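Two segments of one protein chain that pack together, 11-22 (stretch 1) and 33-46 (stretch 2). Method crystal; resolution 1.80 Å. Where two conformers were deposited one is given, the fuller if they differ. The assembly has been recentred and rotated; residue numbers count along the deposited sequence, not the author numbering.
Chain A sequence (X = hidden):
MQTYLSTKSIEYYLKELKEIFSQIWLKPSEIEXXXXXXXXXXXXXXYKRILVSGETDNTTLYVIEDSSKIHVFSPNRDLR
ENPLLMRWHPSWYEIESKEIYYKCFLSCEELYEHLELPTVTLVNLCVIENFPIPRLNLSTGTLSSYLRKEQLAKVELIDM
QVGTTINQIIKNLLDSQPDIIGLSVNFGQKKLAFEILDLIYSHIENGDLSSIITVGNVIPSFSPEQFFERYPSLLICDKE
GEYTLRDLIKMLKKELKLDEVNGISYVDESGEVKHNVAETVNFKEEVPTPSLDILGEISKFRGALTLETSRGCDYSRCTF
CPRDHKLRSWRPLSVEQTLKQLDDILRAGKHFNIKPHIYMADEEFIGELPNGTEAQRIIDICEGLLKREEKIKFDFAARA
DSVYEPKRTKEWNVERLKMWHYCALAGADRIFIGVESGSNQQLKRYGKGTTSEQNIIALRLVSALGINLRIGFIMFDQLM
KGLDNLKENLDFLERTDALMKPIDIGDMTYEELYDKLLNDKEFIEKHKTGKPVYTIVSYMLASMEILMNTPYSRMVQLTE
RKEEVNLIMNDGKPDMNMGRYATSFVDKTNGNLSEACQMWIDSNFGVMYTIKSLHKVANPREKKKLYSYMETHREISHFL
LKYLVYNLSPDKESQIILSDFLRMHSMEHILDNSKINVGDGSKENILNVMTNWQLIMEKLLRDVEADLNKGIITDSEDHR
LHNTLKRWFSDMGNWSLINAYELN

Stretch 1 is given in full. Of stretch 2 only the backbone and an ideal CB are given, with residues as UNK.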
ATOM      1  N   GLU A  11      16.580  -8.403  40.181  1.00 54.36           N
ATOM      2  CA  GLU A  11      17.552  -8.083  39.144  1.00 45.61           C
ATOM      3  C   GLU A  11      17.629  -9.204  38.120  1.00 54.15           C
ATOM      4  O   GLU A  11      17.586  -8.964  36.906  1.00 50.29           O
ATOM      5  CB  GLU A  11      18.911  -7.831  39.794  1.00 63.30           C
ATOM      6  CG  GLU A  11      20.051  -7.521  38.845  1.00 71.80           C
ATOM      7  CD  GLU A  11      21.395  -7.513  39.560  1.00 83.33           C
ATOM      8  OE1 GLU A  11      21.624  -8.409  40.404  1.00 72.31           O
ATOM      9  OE2 GLU A  11      22.213  -6.606  39.291  1.00 89.00           O
ATOM     10  N   TYR A  12      17.718 -10.443  38.602  1.00 47.42           N
ATOM     11  CA  TYR A  12      17.752 -11.594  37.711  1.00 57.11           C
ATOM     12  C   TYR A  12      16.486 -11.682  36.866  1.00 53.20           C
ATOM     13  O   TYR A  12      16.547 -12.008  35.674  1.00 45.05           O
ATOM     14  CB  TYR A  12      17.938 -12.862  38.535  1.00 41.26           C
ATOM     15  CG  TYR A  12      17.811 -14.142  37.761  1.00 39.05           C
ATOM     16  CD1 TYR A  12      18.883 -14.654  37.050  1.00 45.53           C
ATOM     17  CD2 TYR A  12      16.622 -14.853  37.759  1.00 40.20           C
ATOM     18  CE1 TYR A  12      18.769 -15.839  36.345  1.00 50.37           C
ATOM     19  CE2 TYR A  12      16.499 -16.033  37.063  1.00 53.15           C
ATOM     20  CZ  TYR A  12      17.571 -16.522  36.356  1.00 50.28           C
ATOM     21  OH  TYR A  12      17.431 -17.703  35.661  1.00 66.51           O
ATOM     22  N   TYR A  13      15.329 -11.410  37.469  1.00 49.84           N
ATOM     23  CA  TYR A  13      14.075 -11.527  36.735  1.00 51.56           C
ATOM     24  C   TYR A  13      13.970 -10.460  35.648  1.00 41.27           C
ATOM     25  O   TYR A  13      13.541 -10.755  34.528  1.00 40.29           O
ATOM     26  CB  TYR A  13      12.893 -11.444  37.701  1.00 51.79           C
ATOM     27  CG  TYR A  13      12.587 -12.741  38.425  1.00 50.78           C
ATOM     28  CD1 TYR A  13      12.619 -13.959  37.755  1.00 57.05           C
ATOM     29  CD2 TYR A  13      12.262 -12.746  39.776  1.00 59.46           C
ATOM     30  CE1 TYR A  13      12.337 -15.150  38.418  1.00 59.43           C
ATOM     31  CE2 TYR A  13      11.983 -13.925  40.448  1.00 56.07           C
ATOM     32  CZ  TYR A  13      12.020 -15.123  39.767  1.00 61.94           C
ATOM     33  OH  TYR A  13      11.735 -16.292  40.439  1.00 64.75           O
ATOM     34  N   LEU A  14      14.382  -9.230  35.949  1.00 37.34           N
ATOM     35  CA  LEU A  14      14.334  -8.165  34.954  1.00 43.86           C
ATOM     36  C   LEU A  14      15.300  -8.438  33.805  1.00 51.77           C
ATOM     37  O   LEU A  14      14.946  -8.261  32.632  1.00 39.40           O
ATOM     38  CB  LEU A  14      14.650  -6.824  35.611  1.00 36.13           C
ATOM     39  CG  LEU A  14      13.578  -6.173  36.501  1.00 39.22           C
ATOM     40  CD1 LEU A  14      14.160  -4.982  37.231  1.00 35.12           C
ATOM     41  CD2 LEU A  14      12.368  -5.744  35.662  1.00 36.67           C
ATOM     42  N   LYS A  15      16.522  -8.869  34.126  1.00 41.97           N
ATOM     43  CA  LYS A  15      17.509  -9.166  33.091  1.00 41.21           C
ATOM     44  C   LYS A  15      17.016 -10.266  32.166  1.00 39.84           C
ATOM     45  O   LYS A  15      17.113 -10.152  30.940  1.00 42.71           O
ATOM     46  CB  LYS A  15      18.838  -9.564  33.740  1.00 47.85           C
ATOM     47  CG  LYS A  15      19.787 -10.316  32.816  1.00 49.58           C
ATOM     48  CD  LYS A  15      20.945 -10.931  33.596  1.00 58.36           C
ATOM     49  CE  LYS A  15      21.849 -11.746  32.684  1.00 70.16           C
ATOM     50  NZ  LYS A  15      21.109 -12.878  32.052  1.00 64.31           N
ATOM     51  N   GLU A  16      16.482 -11.349  32.739  1.00 39.74           N
ATOM     52  CA  GLU A  16      15.960 -12.434  31.919  1.00 40.05           C
ATOM     53  C   GLU A  16      14.736 -11.987  31.129  1.00 38.55           C
ATOM     54  O   GLU A  16      14.518 -12.441  30.000  1.00 35.48           O
ATOM     55  CB  GLU A  16      15.613 -13.639  32.787  1.00 48.30           C
ATOM     56  CG  GLU A  16      16.816 -14.347  33.400  1.00 50.38           C
ATOM     57  CD  GLU A  16      17.772 -14.876  32.355  1.00 40.79           C
ATOM     58  OE1 GLU A  16      18.867 -14.299  32.206  1.00 49.97           O
ATOM     59  OE2 GLU A  16      17.416 -15.856  31.669  1.00 56.33           O
ATOM     60  N   LEU A  17      13.905 -11.130  31.725  1.00 38.55           N
ATOM     61  CA  LEU A  17      12.721 -10.642  31.024  1.00 38.84           C
ATOM     62  C   LEU A  17      13.114  -9.732  29.872  1.00 33.17           C
ATOM     63  O   LEU A  17      12.502  -9.781  28.797  1.00 35.85           O
ATOM     64  CB  LEU A  17      11.796  -9.908  31.997  1.00 31.10           C
ATOM     65  CG  LEU A  17      10.954 -10.804  32.909  1.00 35.25           C
ATOM     66  CD1 LEU A  17      10.184  -9.975  33.926  1.00 40.43           C
ATOM     67  CD2 LEU A  17      10.017 -11.682  32.113  1.00 31.61           C
ATOM     68  N   LYS A  18      14.129  -8.892  30.082  1.00 33.43           N
ATOM     69  CA  LYS A  18      14.625  -8.038  29.007  1.00 35.92           C
ATOM     70  C   LYS A  18      15.083  -8.868  27.814  1.00 38.66           C
ATOM     71  O   LYS A  18      14.901  -8.463  26.657  1.00 37.22           O
ATOM     72  CB  LYS A  18      15.753  -7.157  29.543  1.00 34.08           C
ATOM     73  CG  LYS A  18      16.248  -6.067  28.621  1.00 38.37           C
ATOM     74  CD  LYS A  18      17.159  -5.140  29.415  1.00 52.91           C
ATOM     75  CE  LYS A  18      17.316  -3.785  28.763  1.00 60.14           C
ATOM     76  NZ  LYS A  18      16.053  -2.987  28.813  1.00 51.10           N
ATOM     77  N   GLU A  19      15.663 -10.044  28.070  0.50 34.99           N
ATOM     78  CA  GLU A  19      16.096 -10.900  26.972  0.50 33.55           C
ATOM     79  C   GLU A  19      14.911 -11.591  26.313  0.50 33.91           C
ATOM     80  O   GLU A  19      14.889 -11.763  25.089  0.50 36.78           O
ATOM     81  CB  GLU A  19      17.113 -11.932  27.468  0.50 37.25           C
ATOM     82  CG  GLU A  19      17.717 -12.794  26.360  0.50 41.07           C
ATOM     83  CD  GLU A  19      18.626 -12.015  25.416  0.50 35.04           C
ATOM     84  OE1 GLU A  19      18.903 -12.518  24.308  0.50 49.15           O
ATOM     85  OE2 GLU A  19      19.071 -10.907  25.778  0.50 38.26           O
ATOM     86  N   ILE A  20      13.916 -11.996  27.105  1.00 28.23           N
ATOM     87  CA  ILE A  20      12.719 -12.600  26.534  1.00 25.76           C
ATOM     88  C   ILE A  20      11.988 -11.586  25.666  1.00 28.52           C
ATOM     89  O   ILE A  20      11.613 -11.870  24.517  1.00 29.82           O
ATOM     90  CB  ILE A  20      11.796 -13.131  27.636  1.00 30.63           C
ATOM     91  CG1 ILE A  20      12.467 -14.300  28.377  1.00 40.44           C
ATOM     92  CG2 ILE A  20      10.487 -13.594  27.013  1.00 30.70           C
ATOM     93  CD1 ILE A  20      11.755 -14.696  29.662  1.00 36.98           C
ATOM     94  N   PHE A  21      11.788 -10.380  26.205  1.00 28.21           N
ATOM     95  CA  PHE A  21      10.989  -9.371  25.505  1.00 32.66           C
ATOM     96  C   PHE A  21      11.688  -8.832  24.263  1.00 36.52           C
ATOM     97  O   PHE A  21      11.026  -8.242  23.396  1.00 31.19           O
ATOM     98  CB  PHE A  21      10.659  -8.215  26.455  1.00 30.09           C
ATOM     99  CG  PHE A  21       9.718  -8.584  27.589  1.00 22.78           C
ATOM    100  CD1 PHE A  21       9.038  -9.795  27.605  1.00 29.02           C
ATOM    101  CD2 PHE A  21       9.498  -7.679  28.630  1.00 28.14           C
ATOM    102  CE1 PHE A  21       8.161 -10.113  28.645  1.00 30.08           C
ATOM    103  CE2 PHE A  21       8.630  -7.989  29.670  1.00 27.02           C
ATOM    104  CZ  PHE A  21       7.963  -9.208  29.677  1.00 29.60           C
ATOM    105  N   SER A  22      13.009  -8.988  24.163  1.00 29.68           N
ATOM    106  CA  SER A  22      13.722  -8.557  22.968  1.00 30.57           C
ATOM    107  C   SER A  22      13.341  -9.375  21.743  1.00 33.93           C
ATOM    108  O   SER A  22      13.627  -8.946  20.616  1.00 35.57           O
ATOM    109  CB  SER A  22      15.235  -8.642  23.185  1.00 39.11           C
ATOM    110  OG  SER A  22      15.659  -9.992  23.062  1.00 35.98           O
ATOM    111  N   UNK A  33       4.620 -18.000  27.804  1.00 40.88           N
ATOM    112  CA  UNK A  33       5.185 -19.317  28.090  1.00 37.16           C
ATOM    113  C   UNK A  33       6.588 -19.195  28.658  1.00 43.42           C
ATOM    114  O   UNK A  33       6.914 -19.808  29.681  1.00 45.56           O
ATOM    115  CB  UNK A  33       5.204 -20.179  26.826  1.00 37.16           C
ATOM    116  N   UNK A  34       7.439 -18.404  28.005  1.00 35.05           N
ATOM    117  CA  UNK A  34       8.801 -18.244  28.495  1.00 38.71           C
ATOM    118  C   UNK A  34       8.843 -17.497  29.820  1.00 50.01           C
ATOM    119  O   UNK A  34       9.785 -17.684  30.601  1.00 42.00           O
ATOM    120  CB  UNK A  34       9.651 -17.509  27.457  1.00 38.71           C
ATOM    121  N   UNK A  35       7.845 -16.648  30.093  1.00 42.48           N
ATOM    122  CA  UNK A  35       7.797 -15.981  31.391  1.00 36.31           C
ATOM    123  C   UNK A  35       7.399 -16.953  32.499  1.00 40.06           C
ATOM    124  O   UNK A  35       7.939 -16.889  33.611  1.00 41.46           O
ATOM    125  CB  UNK A  35       6.818 -14.806  31.347  1.00 36.31           C
ATOM    126  N   UNK A  36       6.455 -17.854  32.219  1.00 41.42           N
ATOM    127  CA  UNK A  36       6.087 -18.862  33.211  1.00 52.03           C
ATOM    128  C   UNK A  36       7.270 -19.755  33.550  1.00 55.94           C
ATOM    129  O   UNK A  36       7.530 -20.032  34.728  1.00 55.14           O
ATOM    130  CB  UNK A  36       4.919 -19.710  32.704  1.00 52.03           C
ATOM    131  N   UNK A  37       8.011 -20.195  32.533  1.00 50.43           N
ATOM    132  CA  UNK A  37       9.153 -21.072  32.769  1.00 55.80           C
ATOM    133  C   UNK A  37      10.257 -20.363  33.543  1.00 61.29           C
ATOM    134  O   UNK A  37      11.011 -21.010  34.278  1.00 59.32           O
ATOM    135  CB  UNK A  37       9.702 -21.594  31.439  1.00 55.80           C
ATOM    136  N   UNK A  38      10.356 -19.041  33.408  1.00 49.29           N
ATOM    137  CA  UNK A  38      11.363 -18.284  34.140  1.00 52.17           C
ATOM    138  C   UNK A  38      10.981 -18.110  35.607  1.00 59.94           C
ATOM    139  O   UNK A  38      11.855 -18.092  36.483  1.00 54.19           O
ATOM    140  CB  UNK A  38      11.570 -16.916  33.488  1.00 52.17           C
ATOM    141  N   UNK A  39       9.689 -17.975  35.897  1.00 57.10           N
ATOM    142  CA  UNK A  39       9.260 -17.756  37.271  1.00 62.66           C
ATOM    143  C   UNK A  39       8.979 -19.053  38.015  1.00 65.52           C
ATOM    144  O   UNK A  39       9.043 -19.072  39.252  1.00 76.62           O
ATOM    145  CB  UNK A  39       8.010 -16.874  37.289  1.00 62.66           C
ATOM    146  N   UNK A  40       8.704 -20.136  37.295  1.00 66.54           N
ATOM    147  CA  UNK A  40       8.637 -21.463  37.888  1.00 74.16           C
ATOM    148  C   UNK A  40      10.013 -22.089  38.096  1.00 77.34           C
ATOM    149  O   UNK A  40      10.090 -23.229  38.566  1.00 84.40           O
ATOM    150  CB  UNK A  40       7.784 -22.379  37.008  1.00 74.16           C
ATOM    151  N   UNK A  41      11.098 -21.378  37.766  1.00 74.76           N
ATOM    152  CA  UNK A  41      12.445 -21.909  37.938  1.00 78.86           C
ATOM    153  C   UNK A  41      12.925 -21.857  39.383  1.00 82.93           C
ATOM    154  O   UNK A  41      14.006 -22.380  39.680  1.00 75.14           O
ATOM    155  CB  UNK A  41      13.422 -21.138  37.048  1.00 78.86           C
ATOM    156  N   UNK A  42      12.161 -21.232  40.277  1.00 90.21           N
ATOM    157  CA  UNK A  42      12.436 -21.244  41.706  1.00 91.51           C
ATOM    158  C   UNK A  42      11.184 -21.701  42.436  1.00 99.39           C
ATOM    159  O   UNK A  42      10.092 -21.182  42.181  1.00103.95           O
ATOM    160  CB  UNK A  42      12.886 -19.867  42.197  1.00 91.51           C
ATOM    161  N   UNK A  43      11.340 -22.680  43.331  1.00 91.87           N
ATOM    162  CA  UNK A  43      10.283 -22.980  44.289  1.00 95.23           C
ATOM    163  C   UNK A  43      10.109 -21.870  45.317  1.00 97.03           C
ATOM    164  O   UNK A  43       9.162 -21.923  46.109  1.00 97.11           O
ATOM    165  CB  UNK A  43      10.580 -24.302  45.000  1.00 95.23           C
ATOM    166  N   UNK A  44      10.999 -20.877  45.320  1.00 94.81           N
ATOM    167  CA  UNK A  44      10.934 -19.715  46.207  1.00100.40           C
ATOM    168  C   UNK A  44      10.060 -18.605  45.642  1.00 96.46           C
ATOM    169  O   UNK A  44      10.372 -17.418  45.794  1.00 82.24           O
ATOM    170  CB  UNK A  44      12.342 -19.176  46.469  1.00100.40           C
ATOM    171  N   UNK A  45       8.964 -18.983  44.982  1.00 96.77           N
ATOM    172  CA  UNK A  45       7.983 -18.058  44.427  1.00 89.89           C
ATOM    173  C   UNK A  45       6.854 -18.853  43.784  1.00 84.86           C
ATOM    174  O   UNK A  45       7.085 -19.599  42.825  1.00 84.72           O
ATOM    175  CB  UNK A  45       8.630 -17.114  43.411  1.00 89.89           C
ATOM    176  N   UNK A  46       5.636 -18.711  44.301  1.00 71.21           N
ATOM    177  CA  UNK A  46       4.458 -19.269  43.659  1.00 70.62           C
ATOM    178  C   UNK A  46       3.461 -18.155  43.368  1.00 68.47           C
ATOM    179  O   UNK A  46       3.344 -17.186  44.127  1.00 59.33           O
ATOM    180  CB  UNK A  46       3.822 -20.352  44.533  1.00 70.62           C
TER

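The helix of stretch 1 and the helix through 33-39 run nearly antiparallel (160° between N-to-C directions), with axes 10.5 Å apart at closest approach, so stretch 2 meets stretch 1 in reverse order.

At position 33 the ideal CB has nothing of stretch 1 within 5.5 Å; almost any helix-tolerant residue would suit, and Lys33 makes no contact. Position 34 points toward stretch 1, its ideal CB 4.0 Å from Ile20 CG2, so an aliphatic stem fits whatever its end. Arg34 supplies one: its CB lies 4.1 Å from Ile20 CG2, while its end leads away to partners elsewhere in the structure.

Position 35 points sideways, its ideal CB 4.5 Å from Leu17 CD2. A small or medium apolar residue, such as Ala, Cys or Val, is plausible. It is Cys35, chi1 m, with SG 3.5 Å from Leu17 CD2 and 3.8 Å from Phe21 CE1.

Stretch 1 sets no demand at 36, 37 and 40, where many residues would do; the deposited ones are Glu36, Glu37 and Lys40.

Position 38 points toward stretch 1, its ideal CB 4.4 Å from Ile20 CD1 and 5.3 Å from both Glu16 CB and Tyr13 CE1. That hollow suits Leu, Met or Ile. Leu38 (t, p) enters as a knob among Tyr12, Tyr13, Glu16 and Leu17: CD1 is 3.7 Å from Glu16 CB and from Tyr12 CE2, while CD2 is 3.8 Å from Leu17 CD2.

Position 39 points sideways, 4.8 Å from Tyr13 CE1 at its ideal CB. A long apolar or aromatic side chain could turn back over the tyrosine ring. Phe39 does so, stacking face to face on Tyr13 with ring centroids 4.0 Å apart and planes at 12°; Phe39 CE1 lies 4.2 Å from Leu17 CD1, which sits at the ring edge.

Position 41 points toward stretch 1, its ideal CB 5.5 Å from Tyr12 OH, with the Glu16 carboxylate farther along. Arg, Lys or Gln could reach the hydroxyl. Arg41 NE donates a hydrogen bond to Tyr12 OH (3.3 Å, 139°); NH2 lies 4.4 Å from Glu16 OE2, opposite charges too far apart for a salt bridge.

At 42, phi/psi of -127/130 is extended and the ideal CB is 4.1 Å from Tyr13 OH, favouring a compact residue such as Ser, Ala or Thr. Ser42 packs its CB there.

Position 45 points toward Tyr13 OH, 4.4 Å from its ideal CB; an apolar or aromatic residue would cover the ring's end. Phe45 brings CD2 to 4.1 Å from Tyr13 OH, which lies at its ring edge. Positions 43, 44 and 46 have nothing of stretch 1 within 5.5 Å of the ideal CB, so stretch 1 sets no preference; they are Lys43, poorly ordered, Glu44 and Asp46.

Stretch 2 33-46: KRCEELFKRSKEFD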
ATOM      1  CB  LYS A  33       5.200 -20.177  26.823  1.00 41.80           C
ATOM      2  CG  LYS A  33       5.755 -21.596  27.053  1.00 58.34           C
ATOM      3  CD  LYS A  33       6.254 -22.259  25.770  1.00 65.70           C
ATOM      4  CE  LYS A  33       5.162 -23.035  25.048  1.00 78.17           C
ATOM      5  NZ  LYS A  33       5.670 -23.692  23.803  1.00 70.72           N
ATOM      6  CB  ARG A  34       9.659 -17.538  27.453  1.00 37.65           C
ATOM      7  CG  ARG A  34       9.855 -18.374  26.206  1.00 41.75           C
ATOM      8  CD  ARG A  34      10.275 -17.535  25.015  1.00 49.59           C
ATOM      9  NE  ARG A  34      10.269 -18.313  23.776  1.00 45.01           N
ATOM     10  CZ  ARG A  34      11.336 -18.506  23.011  1.00 52.67           C
ATOM     11  NH1 ARG A  34      12.505 -17.971  23.351  1.00 49.78           N
ATOM     12  NH2 ARG A  34      11.231 -19.225  21.901  1.00 49.58           N
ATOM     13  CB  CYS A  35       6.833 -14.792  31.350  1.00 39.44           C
ATOM     14  SG  CYS A  35       7.441 -13.365  30.408  1.00 37.24           S
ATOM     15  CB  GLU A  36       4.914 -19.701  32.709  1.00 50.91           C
ATOM     16  CG  GLU A  36       3.654 -18.890  32.524  1.00 57.20           C
ATOM     17  CD  GLU A  36       2.414 -19.616  32.995  1.00 74.28           C
ATOM     18  OE1 GLU A  36       1.703 -20.192  32.141  1.00 77.36           O
ATOM     19  OE2 GLU A  36       2.156 -19.612  34.222  1.00 69.89           O
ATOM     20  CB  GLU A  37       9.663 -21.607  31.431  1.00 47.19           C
ATOM     21  CG  GLU A  37       8.603 -22.424  30.693  1.00 62.46           C
ATOM     22  CD  GLU A  37       9.027 -22.885  29.305  1.00 72.15           C
ATOM     23  OE1 GLU A  37       9.871 -22.210  28.668  1.00 69.07           O
ATOM     24  OE2 GLU A  37       8.501 -23.926  28.849  1.00 69.39           O
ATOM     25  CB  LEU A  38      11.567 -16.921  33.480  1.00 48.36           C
ATOM     26  CG  LEU A  38      12.249 -15.845  34.325  1.00 40.25           C
ATOM     27  CD1 LEU A  38      13.707 -16.192  34.590  1.00 46.29           C
ATOM     28  CD2 LEU A  38      12.127 -14.446  33.698  1.00 42.01           C
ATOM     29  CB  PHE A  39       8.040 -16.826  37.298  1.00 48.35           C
ATOM     30  CG  PHE A  39       8.410 -15.368  37.254  1.00 50.81           C
ATOM     31  CD1 PHE A  39       8.697 -14.746  36.051  1.00 39.22           C
ATOM     32  CD2 PHE A  39       8.509 -14.627  38.422  1.00 37.69           C
ATOM     33  CE1 PHE A  39       9.068 -13.413  36.019  1.00 41.81           C
ATOM     34  CE2 PHE A  39       8.873 -13.300  38.392  1.00 47.35           C
ATOM     35  CZ  PHE A  39       9.149 -12.688  37.185  1.00 44.04           C
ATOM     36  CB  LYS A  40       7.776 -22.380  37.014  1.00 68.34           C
ATOM     37  CG  LYS A  40       6.318 -21.962  36.938  1.00 67.53           C
ATOM     38  CD  LYS A  40       5.497 -22.961  36.141  1.00 64.24           C
ATOM     39  CE  LYS A  40       4.017 -22.611  36.191  1.00 74.07           C
ATOM     40  NZ  LYS A  40       3.185 -23.608  35.456  1.00 84.12           N
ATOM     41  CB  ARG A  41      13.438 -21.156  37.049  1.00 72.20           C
ATOM     42  CG  ARG A  41      14.405 -22.078  36.324  1.00 77.88           C
ATOM     43  CD  ARG A  41      15.679 -21.376  35.860  1.00 78.04           C
ATOM     44  NE  ARG A  41      15.440 -20.225  34.989  1.00 79.03           N
ATOM     45  CZ  ARG A  41      15.029 -20.303  33.724  1.00 82.45           C
ATOM     46  NH1 ARG A  41      14.781 -21.485  33.168  1.00 84.90           N
ATOM     47  NH2 ARG A  41      14.857 -19.192  33.016  1.00 68.77           N
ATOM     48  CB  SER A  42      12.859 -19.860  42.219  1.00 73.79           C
ATOM     49  OG  SER A  42      14.138 -19.490  41.737  1.00 68.63           O
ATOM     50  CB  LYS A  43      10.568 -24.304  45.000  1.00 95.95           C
ATOM     51  CG  LYS A  43      10.263 -25.546  44.176  1.00106.20           C
ATOM     52  CD  LYS A  43       8.763 -25.775  44.034  1.00108.42           C
ATOM     53  CE  LYS A  43       8.474 -27.091  43.323  1.00101.46           C
ATOM     54  NZ  LYS A  43       7.015 -27.367  43.206  1.00 91.52           N
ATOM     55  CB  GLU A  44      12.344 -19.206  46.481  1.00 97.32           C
ATOM     56  CG  GLU A  44      13.213 -20.174  47.263  1.00 88.58           C
ATOM     57  CD  GLU A  44      14.657 -19.732  47.303  1.00 69.02           C
ATOM     58  OE1 GLU A  44      15.434 -20.156  46.418  1.00 63.75           O
ATOM     59  OE2 GLU A  44      15.008 -18.940  48.204  1.00 67.04           O
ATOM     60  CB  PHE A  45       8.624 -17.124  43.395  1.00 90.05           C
ATOM     61  CG  PHE A  45       7.788 -15.919  43.060  1.00 82.99           C
ATOM     62  CD1 PHE A  45       6.574 -15.690  43.696  1.00 79.42           C
ATOM     63  CD2 PHE A  45       8.218 -15.012  42.105  1.00 80.40           C
ATOM     64  CE1 PHE A  45       5.806 -14.583  43.384  1.00 71.51           C
ATOM     65  CE2 PHE A  45       7.455 -13.900  41.791  1.00 69.66           C
ATOM     66  CZ  PHE A  45       6.247 -13.688  42.430  1.00 67.82           C
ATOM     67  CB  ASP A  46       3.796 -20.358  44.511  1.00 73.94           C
ATOM     68  CG  ASP A  46       2.818 -21.208  43.712  1.00 86.86           C
ATOM     69  OD1 ASP A  46       3.266 -21.927  42.788  1.00 84.42           O
ATOM     70  OD2 ASP A  46       1.602 -21.150  44.000  1.00 86.54           O
TER
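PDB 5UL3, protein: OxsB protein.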